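Local coordinates for uncharacterized protein lp_2664 (Lactobacillus plantarum WCFS1, PDB 2PJQ) that is of unknown function but carries an HD domain, consistent with a metal-dependent phosphohydrolase of the HD superfamily, at residues H178-E181 against K182-L186. Residues are numbered along the deposited sequence; the frame is centred on the assembly and turned at random.
Sequences HFYE and KLFKL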
loop_
_atom_site.group_PDB
_atom_site.type_symbol
_atom_site.label_atom_id
_atom_site.label_comp_id
_atom_site.label_asym_id
_atom_site.label_seq_id
_atom_site.Cartn_x
_atom_site.Cartn_y
_atom_site.Cartn_z
ATOM N N HIS B 178 4.631 9.874 -6.451
ATOM C CA HIS B 178 4.990 10.408 -5.149
ATOM C C HIS B 178 6.464 10.195 -4.834
ATOM O O HIS B 178 7.086 11.035 -4.193
ATOM C CB HIS B 178 4.117 9.789 -4.055
ATOM C CG HIS B 178 4.071 10.608 -2.805
ATOM N ND1 HIS B 178 3.956 11.984 -2.829
ATOM C CD2 HIS B 178 4.152 10.260 -1.501
ATOM C CE1 HIS B 178 3.972 12.445 -1.592
ATOM N NE2 HIS B 178 4.091 11.421 -0.767
ATOM N N PHE B 179 7.026 9.071 -5.272
ATOM C CA PHE B 179 8.441 8.822 -5.026
ATOM C C PHE B 179 9.211 9.870 -5.811
ATOM O O PHE B 179 10.042 10.579 -5.261
ATOM C CB PHE B 179 8.856 7.414 -5.473
ATOM C CG PHE B 179 8.254 6.318 -4.651
ATOM C CD1 PHE B 179 6.934 5.943 -4.832
ATOM C CD2 PHE B 179 8.981 5.702 -3.656
ATOM C CE1 PHE B 179 6.346 4.963 -4.028
ATOM C CE2 PHE B 179 8.398 4.722 -2.845
ATOM C CZ PHE B 179 7.080 4.358 -3.036
ATOM N N TYR B 180 8.903 9.983 -7.097
ATOM C CA TYR B 180 9.569 10.956 -7.949
ATOM C C TYR B 180 9.361 12.366 -7.436
ATOM O O TYR B 180 10.319 13.124 -7.291
ATOM C CB TYR B 180 9.046 10.861 -9.386
ATOM C CG TYR B 180 9.582 9.675 -10.157
ATOM C CD1 TYR B 180 10.952 9.518 -10.359
ATOM C CD2 TYR B 180 8.721 8.682 -10.647
ATOM C CE1 TYR B 180 11.459 8.400 -11.020
ATOM C CE2 TYR B 180 9.219 7.558 -11.312
ATOM C CZ TYR B 180 10.588 7.424 -11.487
ATOM O OH TYR B 180 11.098 6.290 -12.073
ATOM N N GLU B 181 8.105 12.700 -7.158
ATOM C CA GLU B 181 7.715 14.028 -6.681
ATOM C C GLU B 181 8.168 14.415 -5.277
ATOM O O GLU B 181 8.345 15.603 -4.982
ATOM C CB GLU B 181 6.191 14.166 -6.743
ATOM C CG GLU B 181 5.637 14.176 -8.144
ATOM C CD GLU B 181 4.128 14.177 -8.180
ATOM O OE1 GLU B 181 3.500 14.863 -7.344
ATOM O OE2 GLU B 181 3.565 13.500 -9.062
ATOM N N LYS B 182 8.340 13.418 -4.406
ATOM C CA LYS B 182 8.715 13.686 -3.027
ATOM C C LYS B 182 9.740 12.739 -2.426
ATOM O O LYS B 182 10.923 13.051 -2.397
ATOM C CB LYS B 182 7.451 13.717 -2.152
ATOM C CG LYS B 182 7.712 14.013 -0.671
ATOM C CD LYS B 182 6.499 14.595 0.039
ATOM C CE LYS B 182 6.728 14.683 1.535
ATOM N NZ LYS B 182 6.299 13.432 2.247
ATOM N N LEU B 183 9.282 11.589 -1.946
ATOM C CA LEU B 183 10.134 10.580 -1.303
ATOM C C LEU B 183 11.583 10.388 -1.785
ATOM O O LEU B 183 12.471 10.118 -0.972
ATOM C CB LEU B 183 9.414 9.234 -1.336
ATOM C CG LEU B 183 7.957 9.357 -0.883
ATOM C CD1 LEU B 183 7.305 7.974 -0.804
ATOM C CD2 LEU B 183 7.919 10.070 0.467
ATOM N N PHE B 184 11.826 10.511 -3.090
ATOM C CA PHE B 184 13.179 10.354 -3.633
ATOM C C PHE B 184 14.087 11.548 -3.329
ATOM O O PHE B 184 15.292 11.476 -3.558
ATOM C CB PHE B 184 13.147 10.149 -5.160
ATOM C CG PHE B 184 12.857 8.726 -5.608
ATOM C CD1 PHE B 184 12.845 7.660 -4.706
ATOM C CD2 PHE B 184 12.602 8.460 -6.953
ATOM C CE1 PHE B 184 12.577 6.349 -5.146
ATOM C CE2 PHE B 184 12.332 7.164 -7.404
ATOM C CZ PHE B 184 12.322 6.104 -6.502
ATOM N N LYS B 185 13.519 12.639 -2.818
ATOM C CA LYS B 185 14.313 13.842 -2.512
ATOM C C LYS B 185 14.587 14.044 -1.027
ATOM O O LYS B 185 15.470 14.808 -0.645
ATOM C CB LYS B 185 13.621 15.103 -3.029
ATOM C CG LYS B 185 13.173 15.015 -4.454
ATOM C CD LYS B 185 12.191 16.130 -4.752
ATOM C CE LYS B 185 11.526 15.961 -6.114
ATOM N NZ LYS B 185 10.259 16.780 -6.206
ATOM N N LEU B 186 13.837 13.352 -0.186
ATOM C CA LEU B 186 13.998 13.507 1.247
ATOM C C LEU B 186 15.413 13.358 1.804
ATOM O O LEU B 186 15.856 14.214 2.558
ATOM C CB LEU B 186 13.037 12.562 1.977
ATOM C CG LEU B 186 11.567 12.743 1.590
ATOM C CD1 LEU B 186 10.678 11.931 2.501
ATOM C CD2 LEU B 186 11.203 14.214 1.677
#
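Phe184 lies flat against the turn that Phe179 begins, its ring covered on one face by Phe179 CB in a CH-pi contact, nearly over the ring centre, 3.8 Å from the centroid. Beyond that bump the ring of Phe179 swings past obliquely and turns its edge to the face of Phe184 in an offset edge-to-face pair, planes at 61°. Phe184 in turn sends its own edge into the face of Tyr180; here the planes are perpendicular and the centroids 5.5 Å apart, an edge-to-face pair that completes a three-ring aromatic cluster. With CG beside its backbone N (chi1 -82°), Phe184 is folded back along the helix into the hollow between the two earlier rings. Replacing Phe184 by an alanine removes the face under Phe179 CB and the edge against Tyr180, and would probably open a gap between those two side chains. Leu183 makes a second knob, its CD1 lying over a face of Phe179, 4.0 Å from the centroid, while also brushing His178. On the same side of that histidine, but at its CE1 end, the aliphatic chain of Lys182 runs alongside, CD 3.7 Å from His178 CE1.

The case illustrates how a helical turn can widen. His178 O accepts Lys182 N and, weakly, Leu183 N five residues on; Phe179 O spans five residues too, to Phe184 N at 2.8 Å, in a pi-type turn. Lys185 reaches back with an extended chain to place NZ at the carbonyl O of Glu181, above the carbonyl plane; the carboxylate of Glu181 is bridged to Arg160.

Around helix 175-183, Phe179 and Leu183 wedge between helices 134-148 and 204-219, Phe184 stacks on His207 of the latter, and His178 and Lys182 abut Tyr168 of helix 165-170.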